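Local atomic coordinates of ferric vibriobactin ABC transporter, periplasmic ferric vibriobactin-binding protein (Vibrio cholerae, PDB entry 3R5T), a protein that binds the iron-loaded siderophore ferric vibriobactin in the periplasm, probably to deliver it to an ABC transporter for uptake into the cell. Residues Thr29-Thr34 with Ala48-Ser53. Numbering follows the deposited sequence.
Sequences TAVTVT and AATTQS. With VBN ((4S,5R)-N-{3-[(2,3-dihydroxybenzoyl)amino]propyl}-2-(2,3-dihydroxyphenyl)-N-[3-({[(4S,5R)-2-(2,3-dihydroxyphenyl)-5-met hyl-4,5-dihydro-1,3-oxazol-4-yl]carbonyl}amino)propyl]-5-methyl-4,5-dihydro-1,3-oxazole-4-carboxamide), chain B.
V31 lies against the backbone of A48-T50 and carries the tight part of this buried contact. Its CB is 3.6 Å from A48 O. CG1, placed between the backbone N and the carbonyl carbon (chi1 66°), reaches T50 N at 3.9 Å and also touches T50 CG2. Beside it, the CB of A48 sits 3.6 Å from T29 O. No direct hydrogen bond joins 29-34 to 48-53; instead a water accepts from V31 N and donates to A49 O at 2.8 Å and, weakly, to T29 O.

T29, V31, A48, A49 and T50, which make the contact, are all buried. Past T50 the 48-53 chain turns away from helix 31-39 and toward the siderophore. T50 CG2 approaches VBN OBF at 3.6 Å. In the type I turn T50-S53, Q52 is exposed, T51 and S53 partly so, and none of the three touches 29-34; Q52 NE2 instead donates to VBN OAD (2.9 Å, 164°). V31 CG1 comes within 4.0 Å of VBN CAN, so the same methyl also faces the ligand pocket.

T32 OG1 is hydrogen-bonded to D98 and R269, and R269 also binds VBN. The contact belongs to the beta-alpha-beta unit 26-28, 31-39, 44-49, whose parallel strands are flanked by 69-73 and 89-93.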
loop_
_atom_site.group_PDB
_atom_site.type_symbol
_atom_site.label_atom_id
_atom_site.label_comp_id
_atom_site.label_asym_id
_atom_site.label_seq_id
_atom_site.Cartn_x
_atom_site.Cartn_y
_atom_site.Cartn_z
ATOM N N THR A 29 -3.176 -14.340 3.503
ATOM C CA THR A 29 -2.801 -14.881 2.195
ATOM C C THR A 29 -2.322 -13.816 1.216
ATOM O O THR A 29 -2.016 -14.141 0.063
ATOM C CB THR A 29 -3.953 -15.671 1.513
ATOM O OG1 THR A 29 -5.000 -14.772 1.107
ATOM C CG2 THR A 29 -4.530 -16.720 2.465
ATOM N N ALA A 30 -2.278 -12.563 1.683
ATOM C CA ALA A 30 -1.898 -11.425 0.831
ATOM C C ALA A 30 -0.818 -10.589 1.512
ATOM O O ALA A 30 -1.086 -9.893 2.503
ATOM C CB ALA A 30 -3.131 -10.532 0.482
ATOM N N VAL A 31 0.393 -10.650 0.978
ATOM C CA VAL A 31 1.515 -9.931 1.562
ATOM C C VAL A 31 1.203 -8.430 1.737
ATOM O O VAL A 31 1.626 -7.819 2.718
ATOM C CB VAL A 31 2.808 -10.191 0.729
ATOM C CG1 VAL A 31 2.685 -9.581 -0.681
ATOM C CG2 VAL A 31 4.057 -9.674 1.459
ATOM N N THR A 32 0.441 -7.847 0.818
ATOM C CA THR A 32 0.067 -6.430 0.973
ATOM C C THR A 32 -0.689 -6.181 2.270
ATOM O O THR A 32 -0.446 -5.198 2.943
ATOM C CB THR A 32 -0.796 -5.910 -0.193
ATOM O OG1 THR A 32 -0.059 -6.040 -1.404
ATOM C CG2 THR A 32 -1.145 -4.435 0.007
ATOM N N VAL A 33 -1.595 -7.081 2.632
ATOM C CA VAL A 33 -2.456 -6.819 3.773
ATOM C C VAL A 33 -1.699 -7.008 5.076
ATOM O O VAL A 33 -2.060 -6.427 6.098
ATOM C CB VAL A 33 -3.654 -7.740 3.735
ATOM C CG1 VAL A 33 -4.486 -7.607 5.005
ATOM C CG2 VAL A 33 -4.488 -7.418 2.504
ATOM N N THR A 34 -0.643 -7.819 5.044
ATOM C CA THR A 34 0.081 -8.143 6.280
ATOM C C THR A 34 0.665 -6.910 6.989
ATOM O O THR A 34 0.663 -6.821 8.222
ATOM C CB THR A 34 1.131 -9.210 5.980
ATOM O OG1 THR A 34 0.443 -10.364 5.502
ATOM C CG2 THR A 34 1.923 -9.581 7.217
ATOM N N ALA A 48 1.568 -15.245 3.603
ATOM C CA ALA A 48 2.140 -15.461 2.283
ATOM C C ALA A 48 3.056 -14.299 1.898
ATOM O O ALA A 48 3.071 -13.243 2.546
ATOM C CB ALA A 48 1.032 -15.673 1.232
ATOM N N ALA A 49 3.831 -14.495 0.837
ATOM C CA ALA A 49 4.873 -13.550 0.456
ATOM C C ALA A 49 4.675 -12.997 -0.956
ATOM O O ALA A 49 3.711 -13.342 -1.655
ATOM C CB ALA A 49 6.263 -14.226 0.569
ATOM N N THR A 50 5.585 -12.142 -1.396
ATOM C CA THR A 50 5.590 -11.729 -2.814
ATOM C C THR A 50 5.849 -12.931 -3.735
ATOM O O THR A 50 6.135 -14.019 -3.254
ATOM C CB THR A 50 6.688 -10.706 -3.075
ATOM O OG1 THR A 50 7.957 -11.337 -2.833
ATOM C CG2 THR A 50 6.525 -9.497 -2.155
ATOM N N THR A 51 5.751 -12.734 -5.053
ATOM C CA THR A 51 6.039 -13.825 -5.995
ATOM C C THR A 51 7.495 -14.275 -5.852
ATOM O O THR A 51 7.839 -15.425 -6.169
ATOM C CB THR A 51 5.766 -13.423 -7.465
ATOM O OG1 THR A 51 6.640 -12.357 -7.840
ATOM C CG2 THR A 51 4.331 -12.978 -7.657
ATOM N N GLN A 52 8.338 -13.365 -5.365
ATOM C CA GLN A 52 9.759 -13.632 -5.127
ATOM C C GLN A 52 10.074 -14.175 -3.722
ATOM O O GLN A 52 11.226 -14.199 -3.294
ATOM C CB GLN A 52 10.584 -12.370 -5.397
ATOM C CG GLN A 52 10.404 -11.784 -6.805
ATOM C CD GLN A 52 9.213 -10.847 -6.912
ATOM O OE1 GLN A 52 8.707 -10.331 -5.903
ATOM N NE2 GLN A 52 8.751 -10.619 -8.141
ATOM N N SER A 53 9.042 -14.599 -3.009
ATOM C CA SER A 53 9.216 -15.202 -1.691
ATOM C C SER A 53 9.782 -14.261 -0.636
ATOM O O SER A 53 10.496 -14.696 0.260
ATOM C CB SER A 53 10.068 -16.468 -1.801
ATOM O OG SER A 53 9.398 -17.415 -2.612
HETATM C C VBN B . 3.467 -6.685 -12.025
HETATM N N VBN B . 1.700 -7.341 -10.332
HETATM O O VBN B . 2.674 -6.193 -12.757
HETATM C CA VBN B . 3.034 -7.565 -10.860
HETATM C CB VBN B . 2.974 -9.101 -11.204
HETATM C CAB VBN B . 8.024 -6.095 -4.739
HETATM O OAC VBN B . 4.140 -1.204 -12.270
HETATM O OAD VBN B . 6.842 -8.499 -8.456
HETATM O OAF VBN B . 0.613 -3.873 -8.187
HETATM O OAG VBN B . -3.296 -5.833 -9.887
HETATM O OAH VBN B . 0.294 -6.788 -7.381
HETATM O OAI VBN B . 2.318 -4.356 -10.173
HETATM O OAJ VBN B . -0.581 -5.995 -9.959
HETATM O OAK VBN B . 2.935 -6.360 -7.845
HETATM C CAL VBN B . 1.370 -0.365 -9.243
HETATM C CAM VBN B . -2.741 -9.233 -11.306
HETATM C CAN VBN B . 1.809 -8.064 -4.236
HETATM C CAO VBN B . 0.787 -1.457 -8.516
HETATM C CAP VBN B . -3.413 -8.080 -10.810
HETATM C CAQ VBN B . 0.802 -7.686 -5.184
HETATM C CAR VBN B . 2.293 -0.615 -10.325
HETATM C CAS VBN B . -1.340 -9.279 -11.358
HETATM C CAT VBN B . 3.185 -7.892 -4.535
HETATM C CAU VBN B . 5.571 -4.532 -13.609
HETATM C CAV VBN B . 7.338 -6.874 -11.713
HETATM C CAW VBN B . 4.331 -3.626 -13.688
HETATM C CAX VBN B . 8.336 -7.356 -10.635
HETATM C CAY VBN B . 5.293 -6.037 -13.613
HETATM C CAZ VBN B . 5.876 -7.284 -11.469
HETATM N NBB VBN B . 3.583 -3.428 -12.449
HETATM N NBC VBN B . 8.068 -6.710 -9.351
HETATM N NBD VBN B . 5.429 -6.247 -7.062
HETATM O OBF VBN B . 5.944 -7.471 -5.131
HETATM C CBG VBN B . 3.543 -2.123 -11.830
HETATM C CBH VBN B . 7.268 -7.387 -8.327
HETATM C CBJ VBN B . 0.845 -8.175 -11.137
HETATM C CBK VBN B . 1.130 -2.794 -8.871
HETATM C CBL VBN B . -2.672 -6.968 -10.371
HETATM C CBM VBN B . 1.205 -7.142 -6.401
HETATM C CBN VBN B . 1.997 -3.036 -9.897
HETATM C CBO VBN B . -1.340 -7.024 -10.427
HETATM C CBP VBN B . 2.535 -6.978 -6.683
HETATM C CBQ VBN B . 2.603 -1.895 -10.651
HETATM C CBR VBN B . -0.646 -8.226 -10.914
HETATM C CBS VBN B . 3.563 -7.346 -5.705
HETATM C CBU VBN B . 7.266 -7.029 -5.666
HETATM C CBW VBN B . 5.000 -7.243 -6.131
HETATM C CBX VBN B . 6.871 -6.517 -7.140
HETATM N NBY VBN B . 4.891 -6.623 -12.331
HETATM O OG1 VBN B . 1.540 -9.328 -11.560
HETATM C CG2 VBN B . 3.645 -10.081 -10.255
HETATM O O HOH W 1 1.007 -12.978 -0.961
#